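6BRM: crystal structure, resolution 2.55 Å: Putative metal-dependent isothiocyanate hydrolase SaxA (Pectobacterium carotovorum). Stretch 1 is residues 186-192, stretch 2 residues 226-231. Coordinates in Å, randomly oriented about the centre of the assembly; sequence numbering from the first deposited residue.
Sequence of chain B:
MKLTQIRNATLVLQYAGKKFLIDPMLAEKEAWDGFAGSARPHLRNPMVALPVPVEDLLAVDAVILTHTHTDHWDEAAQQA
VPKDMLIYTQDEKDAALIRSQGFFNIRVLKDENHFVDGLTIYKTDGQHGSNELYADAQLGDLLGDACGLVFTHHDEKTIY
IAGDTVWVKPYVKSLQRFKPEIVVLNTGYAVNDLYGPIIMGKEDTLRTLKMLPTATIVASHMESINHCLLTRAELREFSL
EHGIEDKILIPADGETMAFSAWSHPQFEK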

# COMPACT_ATOMS: atom_id res chain seq x y z
N ASN B 186 2.89 7.16 15.24
CA ASN B 186 1.89 6.74 16.22
C ASN B 186 2.34 5.41 16.83
O ASN B 186 1.98 4.34 16.33
N THR B 187 3.14 5.50 17.90
CA THR B 187 3.80 4.35 18.52
C THR B 187 3.06 3.86 19.78
O THR B 187 3.64 3.75 20.87
N GLY B 188 1.78 3.56 19.62
CA GLY B 188 0.96 3.00 20.69
C GLY B 188 1.18 1.52 20.92
O GLY B 188 1.05 1.05 22.05
N TYR B 189 1.51 0.80 19.85
CA TYR B 189 1.60 -0.66 19.86
C TYR B 189 0.30 -1.31 20.36
O TYR B 189 0.31 -2.23 21.19
N ALA B 190 -0.83 -0.81 19.85
CA ALA B 190 -2.11 -1.49 19.98
C ALA B 190 -2.03 -2.76 19.15
O ALA B 190 -1.52 -2.74 18.02
N VAL B 191 -2.51 -3.86 19.71
CA VAL B 191 -2.37 -5.18 19.09
C VAL B 191 -3.73 -5.86 18.98
O VAL B 191 -4.54 -5.80 19.91
N ASN B 192 -4.00 -6.45 17.82
CA ASN B 192 -5.19 -7.28 17.63
C ASN B 192 -4.92 -8.65 18.24
O ASN B 192 -3.78 -9.11 18.24
N ASN B 226 -6.25 2.70 26.76
CA ASN B 226 -5.66 1.50 27.39
C ASN B 226 -5.18 0.40 26.43
O ASN B 226 -4.33 -0.42 26.80
N HIS B 227 -5.69 0.39 25.20
CA HIS B 227 -5.35 -0.63 24.21
C HIS B 227 -3.94 -0.47 23.63
O HIS B 227 -3.35 -1.44 23.16
N CYS B 228 -3.40 0.76 23.68
CA CYS B 228 -2.01 1.03 23.31
C CYS B 228 -1.06 0.54 24.41
O CYS B 228 -0.97 1.16 25.47
N LEU B 229 -0.34 -0.55 24.13
CA LEU B 229 0.46 -1.26 25.14
C LEU B 229 1.90 -0.75 25.35
O LEU B 229 2.59 -1.25 26.24
N LEU B 230 2.34 0.23 24.55
CA LEU B 230 3.71 0.76 24.66
C LEU B 230 3.72 1.93 25.65
O LEU B 230 2.86 2.80 25.59
N THR B 231 4.70 1.93 26.55
CA THR B 231 4.86 2.97 27.57
C THR B 231 6.00 3.93 27.19
O THR B 231 6.99 3.50 26.60

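What does the beginning of stretch 1 offer to stretch 2? Asn186, with chi1 in m, stays out of reach, and its ND2 is hydrogen-bonded elsewhere in the structure. Thr187 comes closer. Its CA-to-CB bond runs sideways to the other stretch and chi1 is p; OG1 is hydrogen-bonded elsewhere in the structure, and the residue meets stretch 2 through its carbonyl oxygen and CB. The partner is Leu230, whose CD1 lies 3.2 Å from Thr187 O and 4.1 Å from Thr187 CB. Leu230 is well placed for this because its own CA-to-CB bond points toward stretch 1. Its chi1 of -145° falls between the usual wells, while chi2 is t, and it has more of its surface covered by the opposing stretch than any other residue here.

Why does the chain come so close at Gly188? There is no side chain to hold the backbones apart, and Cys228 makes use of the space: an ideally placed CB on Gly188 would sit just 2.7 Å from Cys228 SG, a clash. Cys228 has chi1 in m, and its CA-to-CB bond points sideways. The carbonyl of Gly188 supplies the better of the two hydrogen bonds across the contact, accepting from Leu230 N with Leu230 N to Gly188 O at 2.9 Å and an N-H...O angle of 157°. Leu229 N is nearly as near to Gly188 O, at 3.0 Å, but the angle is too poor for a bond.

How does Tyr189 take part if its ring does not lie against stretch 2? Its CA-to-CB bond points toward the other stretch, yet chi1 in t, with chi2 at 65°, leads the end of the side chain away. The base of the side chain therefore makes the apolar contact, with Tyr189 CB 3.8 Å from Leu230 CB. Leu230 thus packs near both Thr187 and Tyr189, on the two sides of the glycine in sequence. The Tyr189 carbonyl adds a weak hydrogen bond, accepting from Leu229 N, with Leu229 N to Tyr189 O at 3.4 Å.

What closes the contact beyond the tyrosine? Ala190 points its CB sideways, and this small methyl group lies 4.4 Å from Cys228 SG, a loose apolar approach. Its backbone is more intimate: Ala190 CA is 3.4 Å from His227 O in a CA-H...O contact with an angle of 155° at the hydrogen. The imidazole of His227, with chi1 in m, leads away from stretch 1. Val191, with chi1 in p, places CG1 3.6 Å from CD1 of Leu229, whose chi1 and chi2 are m and t; both CA-to-CB bonds run sideways, and these two exposed residues form an apolar patch. Asn192, with chi1 in t, is out of reach. Polar bonding across the contact is thus entirely backbone to backbone, while the side chains contribute apolar packing.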

# COMPACT_ATOMS: atom_id res chain seq x y z
CB ASN B 186 0.52 6.60 15.54
CG ASN B 186 -0.06 7.95 15.11
OD1 ASN B 186 0.58 8.99 15.26
ND2 ASN B 186 -1.27 7.92 14.58
CB THR B 187 5.26 4.68 18.89
OG1 THR B 187 5.29 5.87 19.69
CG2 THR B 187 6.09 4.91 17.64
CB TYR B 189 2.83 -1.14 20.66
CG TYR B 189 3.31 -2.53 20.26
CD1 TYR B 189 3.82 -2.77 18.98
CD2 TYR B 189 3.27 -3.59 21.17
CE1 TYR B 189 4.27 -4.04 18.61
CE2 TYR B 189 3.72 -4.86 20.81
CZ TYR B 189 4.21 -5.08 19.53
OH TYR B 189 4.66 -6.33 19.17
CB ALA B 190 -3.24 -0.60 19.50
CB VAL B 191 -1.34 -6.04 19.87
CG1 VAL B 191 -1.90 -6.54 21.20
CG2 VAL B 191 -0.83 -7.19 19.01
CB ASN B 192 -5.52 -7.41 16.14
CG ASN B 192 -6.82 -8.16 15.89
OD1 ASN B 192 -6.80 -9.32 15.46
ND2 ASN B 192 -7.94 -7.52 16.17
CB ASN B 226 -6.62 0.89 28.44
CG ASN B 226 -7.89 0.30 27.83
OD1 ASN B 226 -8.33 0.70 26.75
ND2 ASN B 226 -8.49 -0.65 28.53
CB HIS B 227 -6.39 -0.65 23.08
CG HIS B 227 -7.80 -0.80 23.58
ND1 HIS B 227 -8.32 -2.00 24.00
CD2 HIS B 227 -8.78 0.12 23.74
CE1 HIS B 227 -9.57 -1.82 24.38
NE2 HIS B 227 -9.87 -0.54 24.24
CB CYS B 228 -1.82 2.53 23.05
SG CYS B 228 -2.90 3.21 21.76
CB LEU B 229 0.52 -2.75 24.81
CG LEU B 229 -0.82 -3.49 24.69
CD1 LEU B 229 -0.61 -4.91 24.20
CD2 LEU B 229 -1.57 -3.48 26.02
CB LEU B 230 4.20 1.22 23.28
CG LEU B 230 5.69 1.04 22.93
CD1 LEU B 230 5.98 1.67 21.58
CD2 LEU B 230 6.60 1.62 23.99
CB THR B 231 5.16 2.33 28.94
OG1 THR B 231 4.32 1.19 29.14
CG2 THR B 231 4.93 3.32 30.09